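Bilirubin-inducible fluorescent protein UnaG (Anguilla japonica, PDB 4I3C) binds unconjugated bilirubin with high affinity inside a beta-barrel and, once loaded, fluoresces green, whereas the apoprotein does not fluoresce. Local coordinates at residues Thr37-Tyr42 with Ala130-Arg135. The protein carries 1 engineered substitution. Residues are numbered along the deposited sequence; the frame is centred on the assembly and turned at random.
Sequences TTPTLY and AVRSYR. With BLR (3-[5-[(Z)-(4-ethenyl-3-methyl-5-oxidanylidene-pyrrol-2-ylidene)methyl]-2-[[5-[(Z)-(3-ethenyl-4-methyl-5-oxidanylidene-pyrrol-2-ylidene)methyl]-3-(3-hydroxy-3-oxopropyl)-4-methyl-1H-pyrrol-2-yl]methyl]-4-methyl-1H-pyrrol-3-yl]propanoic acid), chain C.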
ATOM      1  N   THR A  37       3.306   4.487 -12.162  1.00 21.92           N
ATOM      2  CA  THR A  37       3.602   3.061 -12.075  1.00 23.91           C
ATOM      3  C   THR A  37       2.338   2.214 -12.160  1.00 24.30           C
ATOM      4  O   THR A  37       1.264   2.652 -11.761  1.00 27.27           O
ATOM      5  CB  THR A  37       4.320   2.730 -10.756  1.00 13.04           C
ATOM      6  OG1 THR A  37       3.389   2.804  -9.670  1.00 16.00           O
ATOM      7  CG2 THR A  37       5.456   3.693 -10.515  1.00 16.63           C
ATOM      8  N   THR A  38       2.469   1.001 -12.685  1.00 20.32           N
ATOM      9  CA  THR A  38       1.377   0.037 -12.652  1.00 19.88           C
ATOM     10  C   THR A  38       1.876  -1.195 -11.914  1.00 22.46           C
ATOM     11  O   THR A  38       2.371  -2.140 -12.527  1.00 27.41           O
ATOM     12  CB  THR A  38       0.907  -0.354 -14.061  1.00 16.10           C
ATOM     13  OG1 THR A  38       1.510  -1.593 -14.449  1.00 26.00           O
ATOM     14  CG2 THR A  38       1.263   0.732 -15.053  1.00 29.16           C
ATOM     15  N   PRO A  39       1.765  -1.171 -10.580  1.00  9.43           N
ATOM     16  CA  PRO A  39       2.310  -2.230  -9.731  1.00 11.85           C
ATOM     17  C   PRO A  39       1.470  -3.490  -9.732  1.00 14.57           C
ATOM     18  O   PRO A  39       0.245  -3.443  -9.813  1.00 19.14           O
ATOM     19  CB  PRO A  39       2.290  -1.601  -8.340  1.00 15.04           C
ATOM     20  CG  PRO A  39       1.152  -0.643  -8.385  1.00 15.22           C
ATOM     21  CD  PRO A  39       1.082  -0.128  -9.797  1.00 13.50           C
ATOM     22  N   THR A  40       2.158  -4.614  -9.612  1.00 27.05           N
ATOM     23  CA  THR A  40       1.533  -5.917  -9.653  1.00 14.65           C
ATOM     24  C   THR A  40       1.818  -6.607  -8.331  1.00 27.25           C
ATOM     25  O   THR A  40       2.942  -7.052  -8.082  1.00 20.29           O
ATOM     26  CB  THR A  40       2.107  -6.747 -10.799  1.00 13.92           C
ATOM     27  OG1 THR A  40       1.856  -6.084 -12.042  1.00 12.69           O
ATOM     28  CG2 THR A  40       1.490  -8.134 -10.824  1.00 18.82           C
ATOM     29  N   LEU A  41       0.799  -6.689  -7.484  1.00 23.58           N
ATOM     30  CA  LEU A  41       0.963  -7.249  -6.153  1.00 11.18           C
ATOM     31  C   LEU A  41       0.954  -8.771  -6.214  1.00 13.81           C
ATOM     32  O   LEU A  41       0.509  -9.367  -7.191  1.00 21.16           O
ATOM     33  CB  LEU A  41      -0.173  -6.802  -5.231  1.00 22.44           C
ATOM     34  CG  LEU A  41      -0.756  -5.397  -5.382  1.00 15.07           C
ATOM     35  CD1 LEU A  41      -2.104  -5.348  -4.682  1.00 15.38           C
ATOM     36  CD2 LEU A  41       0.186  -4.352  -4.813  1.00  8.43           C
ATOM     37  N   TYR A  42       1.437  -9.385  -5.145  1.00 11.41           N
ATOM     38  CA  TYR A  42       1.354 -10.823  -4.965  1.00 10.35           C
ATOM     39  C   TYR A  42       1.159 -11.019  -3.481  1.00  8.67           C
ATOM     40  O   TYR A  42       2.125 -11.028  -2.716  1.00 15.74           O
ATOM     41  CB  TYR A  42       2.632 -11.520  -5.423  1.00  6.30           C
ATOM     42  CG  TYR A  42       3.027 -11.235  -6.853  1.00 16.72           C
ATOM     43  CD1 TYR A  42       2.657 -12.092  -7.878  1.00 24.74           C
ATOM     44  CD2 TYR A  42       3.770 -10.114  -7.176  1.00 19.59           C
ATOM     45  CE1 TYR A  42       3.020 -11.839  -9.183  1.00 18.93           C
ATOM     46  CE2 TYR A  42       4.138  -9.854  -8.479  1.00 16.94           C
ATOM     47  CZ  TYR A  42       3.761 -10.719  -9.479  1.00  9.56           C
ATOM     48  OH  TYR A  42       4.123 -10.463 -10.783  1.00 27.09           O
ATOM     49  N   ALA A 130      -6.104  10.001  -1.257  1.00 20.96           N
ATOM     50  CA  ALA A 130      -5.785   9.413  -2.541  1.00  6.23           C
ATOM     51  C   ALA A 130      -6.612   8.145  -2.659  1.00  6.64           C
ATOM     52  O   ALA A 130      -7.161   7.666  -1.662  1.00 17.62           O
ATOM     53  CB  ALA A 130      -4.298   9.082  -2.585  1.00 19.84           C
ATOM     54  N   VAL A 131      -6.706   7.599  -3.868  1.00 13.34           N
ATOM     55  CA  VAL A 131      -7.392   6.324  -4.050  1.00 13.87           C
ATOM     56  C   VAL A 131      -6.800   5.538  -5.211  1.00 21.07           C
ATOM     57  O   VAL A 131      -6.518   6.102  -6.272  1.00 15.16           O
ATOM     58  CB  VAL A 131      -8.902   6.529  -4.297  1.00 12.16           C
ATOM     59  CG1 VAL A 131      -9.255   6.251  -5.758  1.00 17.51           C
ATOM     60  CG2 VAL A 131      -9.709   5.638  -3.372  1.00 23.33           C
ATOM     61  N   ARG A 132      -6.598   4.241  -5.003  1.00 16.63           N
ATOM     62  CA  ARG A 132      -6.284   3.355  -6.109  1.00 26.52           C
ATOM     63  C   ARG A 132      -7.119   2.082  -6.053  1.00 21.71           C
ATOM     64  O   ARG A 132      -7.649   1.705  -5.004  1.00 17.68           O
ATOM     65  CB  ARG A 132      -4.798   3.006  -6.147  1.00 18.02           C
ATOM     66  CG  ARG A 132      -3.976   3.542  -4.989  1.00 16.24           C
ATOM     67  CD  ARG A 132      -2.549   3.049  -5.111  1.00 23.53           C
ATOM     68  NE  ARG A 132      -1.970   3.399  -6.408  1.00 25.94           N
ATOM     69  CZ  ARG A 132      -0.707   3.165  -6.750  1.00 19.53           C
ATOM     70  NH1 ARG A 132       0.118   2.589  -5.895  1.00 13.74           N
ATOM     71  NH2 ARG A 132      -0.265   3.515  -7.948  1.00 25.23           N
ATOM     72  N   SER A 133      -7.187   1.410  -7.195  1.00  4.25           N
ATOM     73  CA  SER A 133      -8.098   0.303  -7.399  1.00 23.67           C
ATOM     74  C   SER A 133      -7.374  -0.752  -8.213  1.00 19.10           C
ATOM     75  O   SER A 133      -6.865  -0.457  -9.297  1.00 18.39           O
ATOM     76  CB  SER A 133      -9.326   0.787  -8.167  1.00 20.36           C
ATOM     77  OG  SER A 133      -8.969   1.214  -9.473  1.00 28.50           O
ATOM     78  N   TYR A 134      -7.326  -1.975  -7.688  1.00 14.96           N
ATOM     79  CA  TYR A 134      -6.640  -3.065  -8.371  1.00 21.14           C
ATOM     80  C   TYR A 134      -7.624  -4.155  -8.733  1.00 16.00           C
ATOM     81  O   TYR A 134      -8.638  -4.344  -8.065  1.00 18.51           O
ATOM     82  CB  TYR A 134      -5.565  -3.686  -7.478  1.00 11.30           C
ATOM     83  CG  TYR A 134      -4.403  -2.784  -7.134  1.00 26.42           C
ATOM     84  CD1 TYR A 134      -3.106  -3.139  -7.469  1.00 17.09           C
ATOM     85  CD2 TYR A 134      -4.600  -1.587  -6.466  1.00 12.77           C
ATOM     86  CE1 TYR A 134      -2.041  -2.325  -7.147  1.00 24.60           C
ATOM     87  CE2 TYR A 134      -3.541  -0.768  -6.144  1.00 19.43           C
ATOM     88  CZ  TYR A 134      -2.263  -1.141  -6.485  1.00 14.42           C
ATOM     89  OH  TYR A 134      -1.200  -0.323  -6.166  1.00 30.31           O
ATOM     90  N   ARG A 135      -7.315  -4.879  -9.798  1.00 14.55           N
ATOM     91  CA  ARG A 135      -8.070  -6.058 -10.152  1.00 14.93           C
ATOM     92  C   ARG A 135      -7.104  -7.235 -10.169  1.00 23.70           C
ATOM     93  O   ARG A 135      -5.913  -7.060 -10.432  1.00 26.33           O
ATOM     94  CB  ARG A 135      -8.706  -5.885 -11.530  1.00 14.97           C
ATOM     95  CG  ARG A 135      -7.980  -6.636 -12.625  1.00 20.57           C
ATOM     96  CD  ARG A 135      -8.875  -6.902 -13.813  1.00 27.21           C
ATOM     97  NE  ARG A 135      -8.762  -5.860 -14.829  1.00 24.82           N
ATOM     98  CZ  ARG A 135      -8.148  -6.004 -16.002  1.00 29.54           C
ATOM     99  NH1 ARG A 135      -7.584  -7.156 -16.343  1.00 24.64           N
ATOM    100  NH2 ARG A 135      -8.106  -4.986 -16.847  1.00 30.99           N
TER
HETATM  101  CHA BLR C 200       3.162  -0.076  -3.526  1.00  8.73           C
HETATM  102  NA  BLR C 200       2.221  -1.422  -1.619  1.00 22.62           N
HETATM  103  C1A BLR C 200       3.266  -0.834  -2.251  1.00 21.67           C
HETATM  104  C2A BLR C 200       4.409  -1.042  -1.495  1.00 22.95           C
HETATM  105  C3A BLR C 200       4.029  -1.781  -0.394  1.00 18.09           C
HETATM  106  C4A BLR C 200       2.670  -2.015  -0.486  1.00 22.36           C
HETATM  107  CMA BLR C 200       4.905  -2.271   0.710  1.00 11.87           C
HETATM  108  CAA BLR C 200       5.786  -0.561  -1.834  1.00 22.03           C
HETATM  109  CBA BLR C 200       5.763   0.921  -2.016  1.00 17.73           C
HETATM  110  CGA BLR C 200       7.089   1.566  -1.801  1.00 11.64           C
HETATM  111  O1A BLR C 200       8.044   1.354  -2.598  1.00 21.62           O
HETATM  112  O2A BLR C 200       7.245   2.343  -0.824  1.00 11.37           O
HETATM  113  CHB BLR C 200       1.853  -2.779   0.506  1.00 18.41           C
HETATM  114  NB  BLR C 200      -0.138  -3.140  -1.014  1.00 32.05           N
HETATM  115  C1B BLR C 200       0.666  -3.381   0.178  1.00 23.79           C
HETATM  116  C2B BLR C 200       0.017  -4.309   0.927  1.00 29.82           C
HETATM  117  C3B BLR C 200      -1.037  -4.713   0.439  1.00 20.12           C
HETATM  118  C4B BLR C 200      -1.408  -4.087  -0.894  1.00 17.85           C
HETATM  119  CMB BLR C 200       0.541  -4.813   2.225  1.00 29.50           C
HETATM  120  OB  BLR C 200      -2.367  -4.251  -1.634  1.00 27.76           O
HETATM  121  CAB BLR C 200      -1.896  -5.737   1.091  1.00 25.37           C
HETATM  122  CBB BLR C 200      -2.809  -5.356   2.024  1.00 21.90           C
HETATM  123  NC  BLR C 200       5.762   3.324  -6.180  1.00 10.45           N
HETATM  124  C1C BLR C 200       7.096   3.584  -7.014  1.00 20.85           C
HETATM  125  C2C BLR C 200       7.542   4.827  -6.266  1.00 16.90           C
HETATM  126  C3C BLR C 200       6.794   5.176  -5.355  1.00 14.58           C
HETATM  127  C4C BLR C 200       5.704   4.391  -5.192  1.00 18.32           C
HETATM  128  CMC BLR C 200       8.785   5.550  -6.602  1.00 23.95           C
HETATM  129  OC  BLR C 200       7.601   2.974  -7.941  1.00 21.40           O
HETATM  130  CAC BLR C 200       7.057   6.367  -4.508  1.00 26.28           C
HETATM  131  CBC BLR C 200       6.973   7.600  -5.069  1.00 16.74           C
HETATM  132  CHD BLR C 200       4.722   4.567  -4.264  1.00 13.75           C
HETATM  133  ND  BLR C 200       4.170   2.117  -4.167  1.00 24.96           N
HETATM  134  C1D BLR C 200       3.990   3.380  -3.749  1.00  5.02           C
HETATM  135  C2D BLR C 200       2.925   3.389  -2.685  1.00 17.11           C
HETATM  136  C3D BLR C 200       2.517   2.133  -2.510  1.00 14.56           C
HETATM  137  C4D BLR C 200       3.266   1.277  -3.420  1.00  9.85           C
HETATM  138  CMD BLR C 200       2.415   4.582  -1.967  1.00 21.07           C
HETATM  139  CAD BLR C 200       1.465   1.678  -1.553  1.00 15.32           C
HETATM  140  CBD BLR C 200       0.118   2.136  -1.999  1.00 14.19           C
HETATM  141  CGD BLR C 200      -0.531   1.074  -2.824  1.00 19.95           C
HETATM  142  O1D BLR C 200      -0.228   0.950  -4.041  1.00 14.82           O
HETATM  143  O2D BLR C 200      -1.379   0.296  -2.314  1.00 22.70           O
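Tyr134 lays its ring across Pro39 and Leu41 at about a right angle to both side chains, and these apolar touches make up most of the contact. The methyl CD1 of Leu41 lies 3.7 Å from Tyr134 CD1, approaching the ring obliquely, while CG and CD2 of the same leucine settle near CE1. Further along the ring, Pro39 CG comes 3.8 Å from Tyr134 CE1 and 3.2 Å from the hydroxyl OH, so proline and leucine together line the ring from CD1 to its phenolic end. In Tyr134, CG anti to the carbonyl carbon (chi1 -66°) aims a side chain that already leaves the strand on the pocket side, putting OH beside the bilirubin.

The polar part of the contact runs through the ligand. One propionate oxygen, BLR O1D, accepts a hydrogen bond from Tyr134 OH (2.7 Å), lying near the plane of the ring. It accepts another from Arg132 NH1, at 2.5 Å and bent to 137° at the hydrogen, a length so short that its detail is doubtful. The Arg132 chain, bent at chi3 (55°), brings NH1 to the propionate, whose carbon CGD lies in the guanidinium plane. The positive charge would be expected to favour the ionised acid. Arg132 NH2 lies a loose 4.1 Å from Thr37 OG1; that hydroxyl is hydrogen-bonded instead to the carbonyl of Gly34.

Two further pocket contacts come from residues 37-42: Thr37 CG2 meets the lactam oxygen OC at one end of the pigment, and Leu41 CD1 lies 3.3 Å from OB at the other.

In this ten-stranded barrel of the fatty-acid-binding-protein family, strand 7-15 runs between strands 40-45 and 128-135, with Trp9 touching Leu41 and Ile11 touching Tyr134; Phe17 of helix 17-23 packs on Arg132, and strand 118-125 flanks the far side of strand 128-135.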